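Local atomic coordinates of uncharacterized protein (Bacteroides fragilis, PDB entry 3EUR), a protein that is of unknown function but belongs to the thioredoxin-like family, so a redox or related role is possible though unproven. Residues L26-N40 / I114-L127. Numbering follows the deposited sequence. Where two conformers were deposited one is given.
Sequences LYQFPAEYTLLFINN and IPTLYLLDKNKTVL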
loop_
_atom_site.group_PDB
_atom_site.type_symbol
_atom_site.label_atom_id
_atom_site.label_comp_id
_atom_site.label_asym_id
_atom_site.label_seq_id
_atom_site.Cartn_x
_atom_site.Cartn_y
_atom_site.Cartn_z
ATOM N N LEU A 26 2.580 6.871 -7.576
ATOM C CA LEU A 26 1.592 5.785 -7.786
ATOM C C LEU A 26 1.343 5.544 -9.269
ATOM O O LEU A 26 1.325 4.423 -9.748
ATOM C CB LEU A 26 0.301 6.084 -7.028
ATOM C CG LEU A 26 -0.809 5.029 -7.201
ATOM C CD1 LEU A 26 -0.421 3.678 -6.609
ATOM C CD2 LEU A 26 -2.129 5.547 -6.650
ATOM N N TYR A 27 1.143 6.624 -10.025
ATOM C CA TYR A 27 0.728 6.456 -11.399
ATOM C C TYR A 27 1.848 5.869 -12.266
ATOM O O TYR A 27 1.573 5.271 -13.284
ATOM C CB TYR A 27 0.207 7.784 -12.005
ATOM C CG TYR A 27 -1.142 8.208 -11.490
ATOM C CD1 TYR A 27 -1.834 7.520 -10.508
ATOM C CD2 TYR A 27 -1.727 9.353 -11.997
ATOM C CE1 TYR A 27 -3.077 7.949 -10.064
ATOM C CE2 TYR A 27 -2.974 9.779 -11.571
ATOM C CZ TYR A 27 -3.629 9.098 -10.574
ATOM O OH TYR A 27 -4.837 9.593 -10.148
ATOM N N GLN A 28 3.091 6.045 -11.845
ATOM C CA GLN A 28 4.242 5.471 -12.539
ATOM C C GLN A 28 4.536 3.993 -12.161
ATOM O O GLN A 28 5.432 3.411 -12.739
ATOM C CB GLN A 28 5.481 6.278 -12.233
ATOM C CG GLN A 28 5.482 7.713 -12.769
ATOM C CD GLN A 28 6.526 8.583 -12.087
ATOM O OE1 GLN A 28 7.274 8.130 -11.230
ATOM N NE2 GLN A 28 6.569 9.841 -12.472
ATOM N N PHE A 29 3.823 3.448 -11.179
ATOM C CA PHE A 29 4.138 2.135 -10.597
ATOM C C PHE A 29 3.527 1.041 -11.423
ATOM O O PHE A 29 2.304 0.937 -11.474
ATOM C CB PHE A 29 3.581 2.119 -9.178
ATOM C CG PHE A 29 3.923 0.896 -8.375
ATOM C CD1 PHE A 29 5.196 0.767 -7.841
ATOM C CD2 PHE A 29 2.997 -0.091 -8.093
ATOM C CE1 PHE A 29 5.525 -0.337 -7.055
ATOM C CE2 PHE A 29 3.313 -1.173 -7.314
ATOM C CZ PHE A 29 4.581 -1.294 -6.777
ATOM N N PRO A 30 4.330 0.181 -12.077
ATOM C CA PRO A 30 3.723 -0.793 -12.994
ATOM C C PRO A 30 3.297 -2.083 -12.326
ATOM O O PRO A 30 4.127 -2.731 -11.701
ATOM C CB PRO A 30 4.865 -1.043 -14.008
ATOM C CG PRO A 30 6.111 -0.922 -13.165
ATOM C CD PRO A 30 5.806 0.201 -12.175
ATOM N N ALA A 31 2.053 -2.458 -12.503
ATOM C CA ALA A 31 1.568 -3.733 -11.966
ATOM C C ALA A 31 0.203 -4.028 -12.544
ATOM O O ALA A 31 -0.635 -3.115 -12.621
ATOM C CB ALA A 31 1.503 -3.741 -10.451
ATOM N N GLU A 32 -0.084 -5.287 -12.874
ATOM C CA GLU A 32 -1.454 -5.647 -13.251
ATOM C C GLU A 32 -2.418 -5.331 -12.092
ATOM O O GLU A 32 -3.528 -4.860 -12.329
ATOM C CB GLU A 32 -1.536 -7.101 -13.664
ATOM C CG GLU A 32 -2.920 -7.491 -14.172
ATOM C CD GLU A 32 -3.056 -8.955 -14.527
ATOM O OE1 GLU A 32 -2.419 -9.763 -13.867
ATOM O OE2 GLU A 32 -3.810 -9.260 -15.489
ATOM N N TYR A 33 -1.976 -5.608 -10.877
ATOM C CA TYR A 33 -2.697 -5.237 -9.657
ATOM C C TYR A 33 -1.724 -4.560 -8.731
ATOM O O TYR A 33 -0.656 -5.134 -8.428
ATOM C CB TYR A 33 -3.255 -6.482 -8.921
ATOM C CG TYR A 33 -4.239 -7.261 -9.710
ATOM C CD1 TYR A 33 -5.595 -6.997 -9.623
ATOM C CD2 TYR A 33 -3.839 -8.287 -10.539
ATOM C CE1 TYR A 33 -6.511 -7.747 -10.332
ATOM C CE2 TYR A 33 -4.740 -9.026 -11.251
ATOM C CZ TYR A 33 -6.087 -8.777 -11.159
ATOM O OH TYR A 33 -6.995 -9.516 -11.862
ATOM N N THR A 34 -2.089 -3.393 -8.187
ATOM C CA THR A 34 -1.339 -2.786 -7.123
ATOM C C THR A 34 -2.117 -2.955 -5.816
ATOM O O THR A 34 -3.302 -2.598 -5.759
ATOM C CB THR A 34 -1.066 -1.280 -7.370
ATOM O OG1 THR A 34 -0.251 -1.115 -8.511
ATOM C CG2 THR A 34 -0.427 -0.621 -6.193
ATOM N N LEU A 35 -1.472 -3.494 -4.795
ATOM C CA LEU A 35 -2.033 -3.526 -3.466
ATOM C C LEU A 35 -1.384 -2.404 -2.664
ATOM O O LEU A 35 -0.219 -2.494 -2.306
ATOM C CB LEU A 35 -1.810 -4.889 -2.806
ATOM C CG LEU A 35 -2.510 -5.094 -1.456
ATOM C CD1 LEU A 35 -4.021 -4.874 -1.556
ATOM C CD2 LEU A 35 -2.204 -6.538 -0.970
ATOM N N LEU A 36 -2.127 -1.307 -2.528
ATOM C CA LEU A 36 -1.666 -0.154 -1.819
ATOM C C LEU A 36 -1.939 -0.347 -0.323
ATOM O O LEU A 36 -3.071 -0.572 0.071
ATOM C CB LEU A 36 -2.403 1.099 -2.342
ATOM C CG LEU A 36 -2.093 2.423 -1.644
ATOM C CD1 LEU A 36 -0.635 2.805 -1.858
ATOM C CD2 LEU A 36 -2.983 3.515 -2.166
ATOM N N PHE A 37 -0.870 -0.311 0.451
ATOM C CA PHE A 37 -0.876 -0.621 1.860
ATOM C C PHE A 37 -0.444 0.607 2.647
ATOM O O PHE A 37 0.738 0.882 2.748
ATOM C CB PHE A 37 0.008 -1.851 2.070
ATOM C CG PHE A 37 0.310 -2.227 3.507
ATOM C CD1 PHE A 37 -0.524 -1.923 4.585
ATOM C CD2 PHE A 37 1.438 -2.993 3.774
ATOM C CE1 PHE A 37 -0.187 -2.311 5.862
ATOM C CE2 PHE A 37 1.766 -3.376 5.054
ATOM C CZ PHE A 37 0.942 -3.050 6.097
ATOM N N ILE A 38 -1.407 1.357 3.181
ATOM C CA ILE A 38 -1.123 2.583 3.950
ATOM C C ILE A 38 -0.893 2.175 5.372
ATOM O O ILE A 38 -1.745 1.539 5.971
ATOM C CB ILE A 38 -2.249 3.605 3.830
ATOM C CG1 ILE A 38 -2.679 3.818 2.380
ATOM C CG2 ILE A 38 -1.835 4.887 4.516
ATOM C CD1 ILE A 38 -3.896 4.734 2.181
ATOM N N ASN A 39 0.265 2.494 5.934
ATOM C CA ASN A 39 0.686 1.878 7.213
ATOM C C ASN A 39 1.361 2.932 8.062
ATOM O O ASN A 39 1.889 3.926 7.549
ATOM C CB ASN A 39 1.637 0.735 6.915
ATOM C CG ASN A 39 2.893 1.188 6.273
ATOM O OD1 ASN A 39 3.034 1.214 5.028
ATOM N ND2 ASN A 39 3.792 1.622 7.059
ATOM N N ASN A 40 1.345 2.716 9.359
ATOM C CA ASN A 40 2.220 3.475 10.248
ATOM C C ASN A 40 2.691 2.372 11.087
ATOM O O ASN A 40 1.918 1.830 11.881
ATOM C CB ASN A 40 1.489 4.566 11.077
ATOM C CG ASN A 40 2.446 5.310 11.951
ATOM O OD1 ASN A 40 3.381 4.710 12.486
ATOM N ND2 ASN A 40 2.253 6.623 12.087
ATOM N N ILE A 114 -5.950 3.581 9.509
ATOM C CA ILE A 114 -4.679 2.876 9.133
ATOM C C ILE A 114 -4.403 1.772 10.136
ATOM O O ILE A 114 -4.627 1.978 11.338
ATOM C CB ILE A 114 -3.446 3.829 9.185
ATOM C CG1 ILE A 114 -3.363 4.617 7.892
ATOM C CG2 ILE A 114 -2.079 3.033 9.424
ATOM C CD1 ILE A 114 -4.585 4.558 7.010
ATOM N N PRO A 115 -3.951 0.576 9.729
ATOM C CA PRO A 115 -3.577 0.229 8.349
ATOM C C PRO A 115 -4.760 -0.026 7.462
ATOM O O PRO A 115 -5.738 -0.534 7.866
ATOM C CB PRO A 115 -2.814 -1.077 8.533
ATOM C CG PRO A 115 -3.395 -1.666 9.711
ATOM C CD PRO A 115 -3.654 -0.542 10.620
ATOM N N THR A 116 -4.605 0.374 6.203
ATOM C CA THR A 116 -5.650 0.234 5.200
ATOM C C THR A 116 -5.119 -0.207 3.836
ATOM O O THR A 116 -4.057 0.209 3.373
ATOM C CB THR A 116 -6.441 1.546 5.027
ATOM O OG1 THR A 116 -6.555 2.208 6.292
ATOM C CG2 THR A 116 -7.832 1.261 4.481
ATOM N N LEU A 117 -5.897 -1.070 3.198
ATOM C CA LEU A 117 -5.598 -1.615 1.881
ATOM C C LEU A 117 -6.527 -1.105 0.814
ATOM O O LEU A 117 -7.732 -1.021 1.011
ATOM C CB LEU A 117 -5.710 -3.148 1.920
ATOM C CG LEU A 117 -4.774 -3.887 2.844
ATOM C CD1 LEU A 117 -5.140 -5.381 2.854
ATOM C CD2 LEU A 117 -3.316 -3.722 2.436
ATOM N N TYR A 118 -5.950 -0.784 -0.338
ATOM C CA TYR A 118 -6.693 -0.574 -1.580
ATOM C C TYR A 118 -6.158 -1.535 -2.623
ATOM O O TYR A 118 -4.953 -1.668 -2.752
ATOM C CB TYR A 118 -6.540 0.863 -2.130
ATOM C CG TYR A 118 -7.184 1.937 -1.335
ATOM C CD1 TYR A 118 -8.317 2.562 -1.842
ATOM C CD2 TYR A 118 -6.733 2.294 -0.100
ATOM C CE1 TYR A 118 -8.962 3.562 -1.173
ATOM C CE2 TYR A 118 -7.408 3.325 0.647
ATOM C CZ TYR A 118 -8.542 3.904 0.080
ATOM O OH TYR A 118 -9.223 4.906 0.777
ATOM N N LEU A 119 -7.047 -2.177 -3.373
ATOM C CA LEU A 119 -6.646 -2.985 -4.513
ATOM C C LEU A 119 -6.977 -2.205 -5.763
ATOM O O LEU A 119 -8.118 -1.771 -5.946
ATOM C CB LEU A 119 -7.337 -4.346 -4.512
ATOM C CG LEU A 119 -6.876 -5.307 -5.622
ATOM C CD1 LEU A 119 -5.492 -5.774 -5.439
ATOM C CD2 LEU A 119 -7.870 -6.484 -5.754
ATOM N N LEU A 120 -5.956 -1.991 -6.599
ATOM C CA LEU A 120 -6.048 -1.164 -7.794
ATOM C C LEU A 120 -5.705 -1.986 -9.040
ATOM O O LEU A 120 -4.836 -2.880 -8.972
ATOM C CB LEU A 120 -5.052 0.001 -7.704
ATOM C CG LEU A 120 -5.054 0.804 -6.426
ATOM C CD1 LEU A 120 -3.967 1.894 -6.461
ATOM C CD2 LEU A 120 -6.393 1.414 -6.098
ATOM N N ASP A 121 -6.370 -1.717 -10.153
ATOM C CA ASP A 121 -6.047 -2.375 -11.400
ATOM C C ASP A 121 -4.845 -1.691 -12.077
ATOM O O ASP A 121 -4.192 -0.827 -11.502
ATOM C CB ASP A 121 -7.287 -2.506 -12.318
ATOM C CG ASP A 121 -7.653 -1.246 -13.068
ATOM O OD1 ASP A 121 -6.967 -0.186 -12.934
ATOM O OD2 ASP A 121 -8.630 -1.340 -13.827
ATOM N N LYS A 122 -4.557 -2.119 -13.306
ATOM C CA LYS A 122 -3.358 -1.666 -13.992
ATOM C C LYS A 122 -3.340 -0.165 -14.218
ATOM O O LYS A 122 -2.266 0.434 -14.307
ATOM C CB LYS A 122 -3.129 -2.397 -15.312
ATOM C CG LYS A 122 -4.124 -2.136 -16.380
ATOM C CD LYS A 122 -3.851 -2.905 -17.642
ATOM C CE LYS A 122 -4.799 -2.517 -18.742
ATOM N NZ LYS A 122 -4.500 -3.228 -20.002
ATOM N N ASN A 123 -4.525 0.422 -14.349
ATOM C CA ASN A 123 -4.703 1.862 -14.558
ATOM C C ASN A 123 -4.889 2.630 -13.270
ATOM O O ASN A 123 -5.165 3.811 -13.291
ATOM C CB ASN A 123 -5.878 2.117 -15.476
ATOM C CG ASN A 123 -5.761 1.406 -16.805
ATOM O OD1 ASN A 123 -6.749 0.736 -17.260
ATOM N ND2 ASN A 123 -4.673 1.540 -17.456
ATOM N N LYS A 124 -4.786 1.944 -12.141
ATOM C CA LYS A 124 -4.999 2.530 -10.807
ATOM C C LYS A 124 -6.477 2.824 -10.517
ATOM O O LYS A 124 -6.770 3.556 -9.574
ATOM C CB LYS A 124 -4.095 3.710 -10.497
ATOM C CG LYS A 124 -2.624 3.411 -10.816
ATOM C CD LYS A 124 -2.045 2.223 -10.061
ATOM C CE LYS A 124 -0.594 1.921 -10.380
ATOM N NZ LYS A 124 -0.377 1.418 -11.757
ATOM N N THR A 125 -7.358 2.176 -11.246
ATOM C CA THR A 125 -8.780 2.194 -10.887
ATOM C C THR A 125 -8.973 1.353 -9.621
ATOM O O THR A 125 -8.445 0.256 -9.503
ATOM C CB THR A 125 -9.633 1.643 -12.027
ATOM O OG1 THR A 125 -9.413 2.425 -13.190
ATOM C CG2 THR A 125 -11.143 1.630 -11.703
ATOM N N VAL A 126 -9.784 1.876 -8.696
ATOM C CA VAL A 126 -10.046 1.225 -7.444
ATOM C C VAL A 126 -10.956 0.030 -7.641
ATOM O O VAL A 126 -12.103 0.167 -8.024
ATOM C CB VAL A 126 -10.625 2.203 -6.394
ATOM C CG1 VAL A 126 -10.992 1.473 -5.120
ATOM C CG2 VAL A 126 -9.684 3.335 -6.134
ATOM N N LEU A 127 -10.427 -1.158 -7.352
ATOM C CA LEU A 127 -11.159 -2.422 -7.310
ATOM C C LEU A 127 -11.725 -2.697 -5.935
ATOM O O LEU A 127 -12.826 -3.265 -5.823
ATOM C CB LEU A 127 -10.272 -3.569 -7.761
ATOM C CG LEU A 127 -9.647 -3.475 -9.159
ATOM C CD1 LEU A 127 -8.727 -4.636 -9.397
ATOM C CD2 LEU A 127 -10.720 -3.313 -10.224
HETATM O O HOH W 1 -0.540 3.508 -13.685
HETATM O O HOH W 2 -1.480 -1.117 -10.979
HETATM O O HOH W 3 0.444 -0.411 -14.056
HETATM O O HOH W 4 -5.441 -4.783 -14.189
#
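Thr34, Leu36 and Ile38 each exchange two backbone hydrogen bonds with Leu120, Tyr118 and Thr116, respectively. They join strands 33-38 and 116-120, antiparallel neighbours in the central sheet of a thioredoxin-like fold, the second entered through the cis peptide bond between Ile114 and Pro115, a hallmark of this fold. The two faces of this ladder are tightly packed. On one, which helices 44-55 and 133-141 cover, Leu117 CD2 packs against Phe37 CB at 3.8 Å, and Pro115 CB meets the edge of the Phe37 ring, in its plane. On the other, the Ile38 and Ile114 side chains cross at about a right angle, CG2 against CG1, in the conformer given. Leu26 and Leu120 meet methyl to methyl, CD1 to CD1 at 4.0 Å, where this face joins the wetter end of the contact.

There the type I turn 121-124 faces the loop 26-32, and Glu32 and Lys122 are exposed; a water joins Glu32 O to Lys122 N, and the Glu32 carboxylate forms a salt bridge with Lys67. Asp121 OD1 accepts from Asn123 N, closing an Asx turn, and from Thr125 N at the other face of its carboxylate plane. Lys124 is nevertheless buried. A bend at chi2 (-59°) leads its chain past Leu26 and Tyr27, with CE 3.2 Å from Leu26 O. Its ammonium probably keeps its charge, since carbonyl oxygen and water surround it: one water relays it to Tyr27 O, another accepts from NZ and from Thr34 OG1 and donates to Ala31 O and Asp121 O. The bend at chi4 (-68°) swings NZ toward Phe29 O, to which it donates at 2.7 Å, nearly along the C=O axis (165°).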